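Side-chain contacts in carbamate kinase (Aeropyrum pernix, PDB 2E9Y), which probably catalyses the reversible transfer of a phosphate group between ATP and carbamate, giving carbamoyl phosphate and ADP: residues 142-145 with 146-150; 174-177 with 178-182; 301-305 with 306-310. All coordinates share one frame; numbering follows the deposited sequence. Where two conformers were deposited one is given.

Overall arrangement
All three contacts are local, each joining neighbouring turns of the chain at a helix, and they follow one another in sequence without touching. Contact 1 sits at the C-terminal part of helix 139-149, its centre about 29 Å from that of the chain. Contact 2 opens helix 176-185 and alone meets the second subunit. Contact 3 closes helix 301-305 and leads into strand 311-314. Centre to centre, contacts 1 and 2 are about 38 Å apart and contacts 2 and 3 about 26 Å. Contacts 1 and 3, about 48 Å apart, lie on opposite sides of the chain's centre. All three lie at or near helix ends, and none is tied to an identified ligand site.

Contact 1 of 3, residues 142-145 with 146-150; sequences AEEL and SRRYG
Glu144 and Arg147, one turn apart on the C-terminal part of helix 139-149, form the salt bridge of this contact. Their side chains run alongside each other in the same direction, and Arg147 NH2 lies a short 2.5 Å from Glu144 OE2. The oxygen is met on its syn lone pair, but the match is not flat: the carboxylate and guanidinium planes stand 57° apart, and the N-H...O angle is a bent 133°. A kink at chi2 (55°) in Glu144 brings its carboxylate round to the arginine. Glu144 OE2 also lies 4.4 Å from Arg148 NE, well out of that guanidinium plane, so this second relation is one of charge alone and probably adds a diffuse attraction.

On the neighbouring flank the apolar contact is that of Leu145 CD2, which reaches the ring edge of Tyr149 at CD2, 3.7 Å away. The same methyl makes a separate van der Waals touch with Arg148 NH2 at the guanidinium edge. The aliphatic part of Arg148 covers the ring of Tyr149 itself, Arg148 CG standing 3.6 Å above its centre. Ala142, Leu145 and Ser146 rest on Phe153 of strand 152-155, which places this side of the helix against the small antiparallel sheet.

Backbone bonds follow the i to i+4 pattern: Ser146 N to Ala142 O is 3.0 Å, and Arg148 N to Glu144 O is 2.8 Å. Gly150 leaves the helical conformation with positive phi, and Ser146 OG is bonded to the carbonyl just beyond it, Trp151 O. In the last of these backbone bonds, Tyr149 N donates to Leu145 O over 2.8 Å.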
ATOM      1  N   ALA A 142      -6.368 -29.366  -2.560  1.00 25.19           N
ATOM      2  CA  ALA A 142      -5.024 -29.150  -3.083  1.00 24.02           C
ATOM      3  C   ALA A 142      -4.856 -29.773  -4.469  1.00 24.42           C
ATOM      4  O   ALA A 142      -4.294 -29.154  -5.372  1.00 23.80           O
ATOM      5  CB  ALA A 142      -3.987 -29.724  -2.118  1.00 24.45           C
ATOM      6  N   GLU A 143      -5.346 -30.995  -4.646  1.00 26.33           N
ATOM      7  CA  GLU A 143      -5.216 -31.653  -5.944  1.00 28.42           C
ATOM      8  C   GLU A 143      -5.987 -30.880  -7.010  1.00 30.07           C
ATOM      9  O   GLU A 143      -5.580 -30.833  -8.170  1.00 31.91           O
ATOM     10  CB  GLU A 143      -5.717 -33.098  -5.862  1.00 29.98           C
ATOM     11  CG  GLU A 143      -4.987 -33.922  -4.815  1.00 33.55           C
ATOM     12  CD  GLU A 143      -5.321 -35.397  -4.884  1.00 36.83           C
ATOM     13  OE1 GLU A 143      -6.503 -35.734  -5.113  1.00 38.98           O
ATOM     14  OE2 GLU A 143      -4.400 -36.218  -4.693  1.00 37.67           O
ATOM     15  N   GLU A 144      -7.089 -30.261  -6.604  1.00 30.90           N
ATOM     16  CA  GLU A 144      -7.913 -29.480  -7.519  1.00 32.63           C
ATOM     17  C   GLU A 144      -7.186 -28.197  -7.927  1.00 31.65           C
ATOM     18  O   GLU A 144      -7.175 -27.823  -9.103  1.00 32.25           O
ATOM     19  CB  GLU A 144      -9.249 -29.145  -6.850  1.00 35.02           C
ATOM     20  CG  GLU A 144     -10.203 -28.321  -7.700  1.00 40.13           C
ATOM     21  CD  GLU A 144     -10.479 -28.950  -9.052  1.00 42.57           C
ATOM     22  OE1 GLU A 144     -10.762 -30.164  -9.102  1.00 44.08           O
ATOM     23  OE2 GLU A 144     -10.421 -28.222 -10.065  1.00 45.49           O
ATOM     24  N   LEU A 145      -6.580 -27.528  -6.954  1.00 29.68           N
ATOM     25  CA  LEU A 145      -5.845 -26.296  -7.219  1.00 29.87           C
ATOM     26  C   LEU A 145      -4.659 -26.565  -8.142  1.00 29.50           C
ATOM     27  O   LEU A 145      -4.305 -25.723  -8.968  1.00 27.91           O
ATOM     28  CB  LEU A 145      -5.358 -25.676  -5.905  1.00 29.04           C
ATOM     29  CG  LEU A 145      -6.449 -25.061  -5.019  1.00 30.63           C
ATOM     30  CD1 LEU A 145      -5.910 -24.790  -3.627  1.00 28.54           C
ATOM     31  CD2 LEU A 145      -6.949 -23.775  -5.662  1.00 30.89           C
ATOM     32  N   SER A 146      -4.053 -27.742  -8.001  1.00 29.25           N
ATOM     33  CA  SER A 146      -2.916 -28.117  -8.835  1.00 31.43           C
ATOM     34  C   SER A 146      -3.384 -28.373 -10.262  1.00 33.71           C
ATOM     35  O   SER A 146      -2.716 -27.993 -11.221  1.00 33.25           O
ATOM     36  CB  SER A 146      -2.237 -29.377  -8.290  1.00 31.02           C
ATOM     37  OG  SER A 146      -1.691 -29.156  -7.000  1.00 29.75           O
ATOM     38  N   ARG A 147      -4.539 -29.016 -10.396  1.00 36.13           N
ATOM     39  CA  ARG A 147      -5.090 -29.323 -11.710  1.00 39.59           C
ATOM     40  C   ARG A 147      -5.617 -28.074 -12.409  1.00 40.68           C
ATOM     41  O   ARG A 147      -5.445 -27.908 -13.616  1.00 42.24           O
ATOM     42  CB  ARG A 147      -6.228 -30.336 -11.583  1.00 41.17           C
ATOM     43  CG  ARG A 147      -6.803 -30.790 -12.916  1.00 43.70           C
ATOM     44  CD  ARG A 147      -8.177 -31.422 -12.738  1.00 46.34           C
ATOM     45  NE  ARG A 147      -9.177 -30.442 -12.316  1.00 48.15           N
ATOM     46  CZ  ARG A 147      -9.563 -29.402 -13.049  1.00 48.92           C
ATOM     47  NH1 ARG A 147      -9.035 -29.198 -14.249  1.00 50.67           N
ATOM     48  NH2 ARG A 147     -10.477 -28.561 -12.583  1.00 49.94           N
ATOM     49  N   ARG A 148      -6.254 -27.196 -11.638  1.00 41.28           N
ATOM     50  CA  ARG A 148      -6.837 -25.971 -12.175  1.00 42.04           C
ATOM     51  C   ARG A 148      -5.870 -24.804 -12.386  1.00 41.43           C
ATOM     52  O   ARG A 148      -5.864 -24.187 -13.453  1.00 41.65           O
ATOM     53  CB  ARG A 148      -7.988 -25.515 -11.272  1.00 44.86           C
ATOM     54  CG  ARG A 148      -8.587 -24.165 -11.646  1.00 47.90           C
ATOM     55  CD  ARG A 148      -9.792 -23.838 -10.778  1.00 49.96           C
ATOM     56  NE  ARG A 148      -9.489 -23.975  -9.356  1.00 53.26           N
ATOM     57  CZ  ARG A 148     -10.350 -23.716  -8.376  1.00 53.84           C
ATOM     58  NH1 ARG A 148     -11.576 -23.298  -8.660  1.00 55.40           N
ATOM     59  NH2 ARG A 148      -9.987 -23.884  -7.112  1.00 53.57           N
ATOM     60  N   TYR A 149      -5.061 -24.495 -11.378  1.00 39.05           N
ATOM     61  CA  TYR A 149      -4.126 -23.378 -11.484  1.00 37.51           C
ATOM     62  C   TYR A 149      -2.662 -23.800 -11.551  1.00 35.17           C
ATOM     63  O   TYR A 149      -1.772 -22.952 -11.633  1.00 34.28           O
ATOM     64  CB  TYR A 149      -4.296 -22.428 -10.298  1.00 39.61           C
ATOM     65  CG  TYR A 149      -5.696 -21.901 -10.081  1.00 42.05           C
ATOM     66  CD1 TYR A 149      -6.379 -21.226 -11.094  1.00 42.66           C
ATOM     67  CD2 TYR A 149      -6.319 -22.034  -8.841  1.00 43.12           C
ATOM     68  CE1 TYR A 149      -7.649 -20.693 -10.872  1.00 44.39           C
ATOM     69  CE2 TYR A 149      -7.584 -21.504  -8.608  1.00 44.83           C
ATOM     70  CZ  TYR A 149      -8.242 -20.833  -9.624  1.00 44.74           C
ATOM     71  OH  TYR A 149      -9.485 -20.294  -9.380  1.00 44.42           O
ATOM     72  N   GLY A 150      -2.408 -25.101 -11.500  1.00 32.07           N
ATOM     73  CA  GLY A 150      -1.037 -25.568 -11.551  1.00 30.52           C
ATOM     74  C   GLY A 150      -0.257 -25.249 -10.288  1.00 28.41           C
ATOM     75  O   GLY A 150       0.967 -25.141 -10.319  1.00 28.82           O
TER

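Contact 2 of 3, residues 174-177 with 178-182; sequences VDRD and LIAEA
Asp175 OD1, which touches Leu178 CD1 at 3.8 Å, is gripped by two cations: Arg116 NH2 of the same chain and Lys94 NZ of the second subunit. Asp175 occupies the N-cap position of helix 176-185, yet its side chain makes no capping bond. Its OD1 instead takes part in these salt bridges, one of them across the dimer interface, while Leu178, lying alongside it, packs on the same lysine.

The first turn is closed by the backbone. Ile179 N donates to Asp175 O over 3.1 Å, and Ala180 N to Arg176 O over 2.9 Å.

Arg176 bends at chi2 (-81°), which carries its guanidinium forward along the helix, toward Ala180. One guanidinium face then rests on Ala180 CB, offset toward the rim at Arg176 NH1, 3.7 Å away. At the same group Arg176 NH1 forms a salt bridge with Asp177 OD1 of 3.0 Å, the oxygen lying 18° out of the guanidinium plane, and Arg176 NE donates to Gln226 O. These contacts together probably fix how the group is turned.

Glu181 covers Asp177 O. Its CG sits beside its own backbone N, chi1 -73°, and that N bonds the same oxygen. An alanine here removes CG and the carboxylate, which would probably leave Asp177 O with its backbone bond but less well covered, and would open a gap against Glu185 of the second subunit. Asp177 in turn packs on Leu109 of that subunit. Glu181 N to Asp177 O measures 2.9 Å, and Glu181 CG approaches that oxygen to 3.2 Å.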
ATOM      1  N   VAL A 174      12.927  -2.501  -9.518  1.00 16.17           N
ATOM      2  CA  VAL A 174      12.196  -1.731 -10.514  1.00 15.76           C
ATOM      3  C   VAL A 174      11.949  -0.282 -10.109  1.00 15.16           C
ATOM      4  O   VAL A 174      12.092   0.640 -10.921  1.00 14.14           O
ATOM      5  CB  VAL A 174      10.840  -2.404 -10.819  1.00 17.07           C
ATOM      6  CG1 VAL A 174      10.054  -1.577 -11.820  1.00 16.81           C
ATOM      7  CG2 VAL A 174      11.078  -3.811 -11.363  1.00 15.97           C
ATOM      8  N   ASP A 175      11.602  -0.086  -8.845  1.00 13.97           N
ATOM      9  CA  ASP A 175      11.290   1.238  -8.338  1.00 15.56           C
ATOM     10  C   ASP A 175      12.437   1.970  -7.656  1.00 16.29           C
ATOM     11  O   ASP A 175      12.222   2.890  -6.870  1.00 15.57           O
ATOM     12  CB  ASP A 175      10.081   1.118  -7.418  1.00 14.85           C
ATOM     13  CG  ASP A 175       8.850   0.670  -8.172  1.00 16.93           C
ATOM     14  OD1 ASP A 175       8.331   1.481  -8.969  1.00 17.47           O
ATOM     15  OD2 ASP A 175       8.424  -0.491  -7.998  1.00 16.32           O
ATOM     16  N   ARG A 176      13.657   1.571  -7.989  1.00 16.49           N
ATOM     17  CA  ARG A 176      14.851   2.187  -7.423  1.00 18.41           C
ATOM     18  C   ARG A 176      14.825   3.716  -7.499  1.00 18.05           C
ATOM     19  O   ARG A 176      15.115   4.391  -6.507  1.00 18.22           O
ATOM     20  CB  ARG A 176      16.090   1.636  -8.139  1.00 20.32           C
ATOM     21  CG  ARG A 176      17.416   2.194  -7.667  1.00 24.29           C
ATOM     22  CD  ARG A 176      17.697   3.540  -8.304  1.00 30.61           C
ATOM     23  NE  ARG A 176      19.003   4.057  -7.920  1.00 34.80           N
ATOM     24  CZ  ARG A 176      19.429   5.283  -8.200  1.00 35.62           C
ATOM     25  NH1 ARG A 176      18.646   6.122  -8.869  1.00 36.74           N
ATOM     26  NH2 ARG A 176      20.635   5.669  -7.809  1.00 36.83           N
ATOM     27  N   ASP A 177      14.476   4.261  -8.663  1.00 18.30           N
ATOM     28  CA  ASP A 177      14.434   5.714  -8.829  1.00 18.53           C
ATOM     29  C   ASP A 177      13.471   6.420  -7.874  1.00 18.96           C
ATOM     30  O   ASP A 177      13.794   7.487  -7.352  1.00 17.00           O
ATOM     31  CB  ASP A 177      14.096   6.091 -10.280  1.00 19.68           C
ATOM     32  CG  ASP A 177      15.239   5.794 -11.243  1.00 24.65           C
ATOM     33  OD1 ASP A 177      16.373   5.575 -10.773  1.00 25.61           O
ATOM     34  OD2 ASP A 177      15.007   5.795 -12.470  1.00 26.49           O
ATOM     35  N   LEU A 178      12.292   5.844  -7.639  1.00 17.09           N
ATOM     36  CA  LEU A 178      11.337   6.465  -6.721  1.00 17.71           C
ATOM     37  C   LEU A 178      11.896   6.426  -5.308  1.00 17.50           C
ATOM     38  O   LEU A 178      11.696   7.347  -4.523  1.00 18.05           O
ATOM     39  CB  LEU A 178       9.989   5.740  -6.752  1.00 18.07           C
ATOM     40  CG  LEU A 178       9.145   5.961  -8.007  1.00 18.87           C
ATOM     41  CD1 LEU A 178       7.888   5.100  -7.930  1.00 20.16           C
ATOM     42  CD2 LEU A 178       8.784   7.436  -8.133  1.00 20.38           C
ATOM     43  N   ILE A 179      12.601   5.350  -4.983  1.00 15.50           N
ATOM     44  CA  ILE A 179      13.184   5.229  -3.659  1.00 15.25           C
ATOM     45  C   ILE A 179      14.286   6.281  -3.498  1.00 16.73           C
ATOM     46  O   ILE A 179      14.386   6.929  -2.455  1.00 16.77           O
ATOM     47  CB  ILE A 179      13.758   3.816  -3.440  1.00 14.93           C
ATOM     48  CG1 ILE A 179      12.607   2.797  -3.476  1.00 15.31           C
ATOM     49  CG2 ILE A 179      14.487   3.741  -2.105  1.00 14.02           C
ATOM     50  CD1 ILE A 179      13.058   1.342  -3.446  1.00 17.88           C
ATOM     51  N   ALA A 180      15.098   6.456  -4.535  1.00 16.61           N
ATOM     52  CA  ALA A 180      16.182   7.440  -4.485  1.00 19.47           C
ATOM     53  C   ALA A 180      15.622   8.853  -4.338  1.00 20.10           C
ATOM     54  O   ALA A 180      16.142   9.661  -3.568  1.00 22.51           O
ATOM     55  CB  ALA A 180      17.038   7.340  -5.742  1.00 19.56           C
ATOM     56  N   GLU A 181      14.561   9.149  -5.079  1.00 21.06           N
ATOM     57  CA  GLU A 181      13.936  10.462  -5.013  1.00 22.32           C
ATOM     58  C   GLU A 181      13.377  10.714  -3.616  1.00 22.72           C
ATOM     59  O   GLU A 181      13.525  11.806  -3.061  1.00 20.25           O
ATOM     60  CB  GLU A 181      12.820  10.558  -6.054  1.00 24.33           C
ATOM     61  CG  GLU A 181      13.329  10.683  -7.484  1.00 28.62           C
ATOM     62  CD  GLU A 181      12.265  10.376  -8.514  1.00 31.88           C
ATOM     63  OE1 GLU A 181      11.067  10.544  -8.205  1.00 34.80           O
ATOM     64  OE2 GLU A 181      12.624   9.977  -9.639  1.00 35.38           O
ATOM     65  N   ALA A 182      12.739   9.696  -3.046  1.00 20.21           N
ATOM     66  CA  ALA A 182      12.168   9.818  -1.710  1.00 20.05           C
ATOM     67  C   ALA A 182      13.269  10.083  -0.694  1.00 20.36           C
ATOM     68  O   ALA A 182      13.092  10.878   0.229  1.00 20.67           O
ATOM     69  CB  ALA A 182      11.416   8.541  -1.340  1.00 18.46           C
TER

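Contact 3 of 3, residues 301-305 with 306-310; sequences ARQVL and SLQAG
Gln303 O receives the straightest backbone hydrogen bond of those between the two segments, from Gln308 N at 2.9 Å with an N-H...O angle of 161°. A second bond nests inside it: Leu307 N donates to Val304 O, also over 2.9 Å. Ser306 N adds a weak bond to Gln303 O.

The side chain of Gln308 supplies a further polar tie. Its chain curls at chi1 and chi2 (-56°), which returns the amide to the turn, and Gln308 NE2 donates to Ser306 O over 3.1 Å at an angle of 165°. The acceptor lies in the amide plane, so the N-H is well aimed even though it meets the carbonyl from above.

Positive phi at Leu307, with the bond from Gln308 N enclosing that from Leu307 N, defines a Schellman motif after helix 301-305. It reverses the chain toward strand 311-314, and Leu307 O is held by Arg254 NH2.

Van der Waals contacts occupy the return path. Ala309 CB points back at the helix and meets Gln303 CB at 3.5 Å and Val304 CG2 at 4.0 Å. Val304 continues inward onto Val233 and Val294, so the methyl of Ala309 joins the outer margin of the packing between helix and sheet. Leu307 CD2 lies 3.7 Å from Val304 O and the side chain also packs on Val294.

One polar atom stands apart from these: Ala309 O is buried without a hydrogen-bonding partner, its nearest neighbour across the contact being Val304 CA at 3.7 Å.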
ATOM      1  N   ALA A 301      21.225  -1.492  17.448  1.00 29.93           N
ATOM      2  CA  ALA A 301      21.289  -0.760  16.185  1.00 29.75           C
ATOM      3  C   ALA A 301      22.173   0.487  16.187  1.00 29.60           C
ATOM      4  O   ALA A 301      22.989   0.674  15.283  1.00 27.70           O
ATOM      5  CB  ALA A 301      19.880  -0.392  15.729  1.00 30.19           C
ATOM      6  N   ARG A 302      22.011   1.339  17.193  1.00 31.15           N
ATOM      7  CA  ARG A 302      22.794   2.568  17.271  1.00 32.69           C
ATOM      8  C   ARG A 302      24.288   2.282  17.167  1.00 31.89           C
ATOM      9  O   ARG A 302      25.011   2.975  16.454  1.00 33.72           O
ATOM     10  CB  ARG A 302      22.485   3.314  18.573  1.00 33.29           C
ATOM     11  CG  ARG A 302      22.889   4.776  18.546  1.00 35.32           C
ATOM     12  CD  ARG A 302      22.270   5.547  19.701  1.00 36.40           C
ATOM     13  NE  ARG A 302      22.281   6.986  19.451  1.00 39.53           N
ATOM     14  CZ  ARG A 302      21.704   7.889  20.238  1.00 40.46           C
ATOM     15  NH1 ARG A 302      21.068   7.506  21.336  1.00 41.26           N
ATOM     16  NH2 ARG A 302      21.751   9.175  19.918  1.00 41.51           N
ATOM     17  N   GLN A 303      24.748   1.256  17.873  1.00 33.29           N
ATOM     18  CA  GLN A 303      26.161   0.888  17.834  1.00 32.77           C
ATOM     19  C   GLN A 303      26.484   0.160  16.535  1.00 31.92           C
ATOM     20  O   GLN A 303      27.552   0.360  15.954  1.00 31.15           O
ATOM     21  CB  GLN A 303      26.520  -0.011  19.020  1.00 34.56           C
ATOM     22  CG  GLN A 303      26.412   0.680  20.372  0.50 35.38           C
ATOM     23  CD  GLN A 303      27.357   1.863  20.497  0.50 36.04           C
ATOM     24  OE1 GLN A 303      28.577   1.706  20.455  0.50 37.00           O
ATOM     25  NE2 GLN A 303      26.793   3.057  20.647  0.50 37.35           N
ATOM     26  N   VAL A 304      25.556  -0.682  16.083  1.00 30.23           N
ATOM     27  CA  VAL A 304      25.757  -1.438  14.840  1.00 27.73           C
ATOM     28  C   VAL A 304      26.094  -0.532  13.655  1.00 27.77           C
ATOM     29  O   VAL A 304      26.972  -0.823  12.852  1.00 27.09           O
ATOM     30  CB  VAL A 304      24.501  -2.270  14.518  1.00 26.44           C
ATOM     31  CG1 VAL A 304      24.650  -2.891  13.128  1.00 23.16           C
ATOM     32  CG2 VAL A 304      24.321  -3.383  15.534  1.00 25.70           C
ATOM     33  N   LEU A 305      25.327   0.577  13.543  1.00 27.78           N
ATOM     34  CA  LEU A 305      25.501   1.567  12.482  1.00 30.64           C
ATOM     35  C   LEU A 305      26.903   2.199  12.518  1.00 32.02           C
ATOM     36  O   LEU A 305      27.483   2.555  11.502  1.00 32.82           O
ATOM     37  CB  LEU A 305      24.430   2.647  12.650  1.00 30.50           C
ATOM     38  CG  LEU A 305      23.155   2.333  11.861  1.00 30.47           C
ATOM     39  CD1 LEU A 305      23.329   2.554  10.357  1.00 28.92           C
ATOM     40  CD2 LEU A 305      22.696   0.884  12.030  1.00 30.12           C
ATOM     41  N   SER A 306      27.420   2.356  13.755  1.00 34.08           N
ATOM     42  CA  SER A 306      28.768   2.910  13.933  1.00 35.24           C
ATOM     43  C   SER A 306      29.873   1.855  13.734  1.00 36.42           C
ATOM     44  O   SER A 306      31.067   2.129  13.846  1.00 36.76           O
ATOM     45  CB  SER A 306      28.850   3.489  15.349  1.00 35.53           C
ATOM     46  OG  SER A 306      27.910   4.557  15.492  1.00 37.89           O
ATOM     47  N   LEU A 307      29.424   0.608  13.461  1.00 36.06           N
ATOM     48  CA  LEU A 307      30.333  -0.516  13.291  1.00 36.45           C
ATOM     49  C   LEU A 307      30.991  -0.903  14.612  1.00 36.92           C
ATOM     50  O   LEU A 307      32.084  -1.455  14.648  1.00 37.03           O
ATOM     51  CB  LEU A 307      31.376  -0.160  12.231  1.00 35.63           C
ATOM     52  CG  LEU A 307      30.730   0.140  10.873  1.00 35.95           C
ATOM     53  CD1 LEU A 307      31.767   0.318   9.766  1.00 34.57           C
ATOM     54  CD2 LEU A 307      29.784  -0.965  10.397  1.00 33.94           C
ATOM     55  N   GLN A 308      30.326  -0.563  15.731  1.00 37.69           N
ATOM     56  CA  GLN A 308      30.888  -0.873  17.042  1.00 37.96           C
ATOM     57  C   GLN A 308      30.192  -2.070  17.701  1.00 37.35           C
ATOM     58  O   GLN A 308      30.490  -2.470  18.813  1.00 37.30           O
ATOM     59  CB  GLN A 308      30.736   0.358  17.929  1.00 40.12           C
ATOM     60  CG  GLN A 308      31.441   1.590  17.366  1.00 43.99           C
ATOM     61  CD  GLN A 308      32.899   1.278  17.122  1.00 46.00           C
ATOM     62  OE1 GLN A 308      33.645   0.860  17.993  1.00 47.75           O
ATOM     63  NE2 GLN A 308      33.310   1.547  15.867  1.00 47.97           N
ATOM     64  N   ALA A 309      29.191  -2.609  16.983  1.00 34.96           N
ATOM     65  CA  ALA A 309      28.508  -3.805  17.459  1.00 33.65           C
ATOM     66  C   ALA A 309      28.102  -4.677  16.282  1.00 32.56           C
ATOM     67  O   ALA A 309      28.103  -4.238  15.138  1.00 32.36           O
ATOM     68  CB  ALA A 309      27.260  -3.374  18.235  1.00 33.86           C
ATOM     69  N   GLY A 310      27.771  -5.935  16.543  1.00 31.71           N
ATOM     70  CA  GLY A 310      27.392  -6.832  15.465  1.00 30.58           C
ATOM     71  C   GLY A 310      28.587  -7.335  14.679  1.00 30.30           C
ATOM     72  O   GLY A 310      29.735  -7.125  15.071  1.00 30.79           O
TER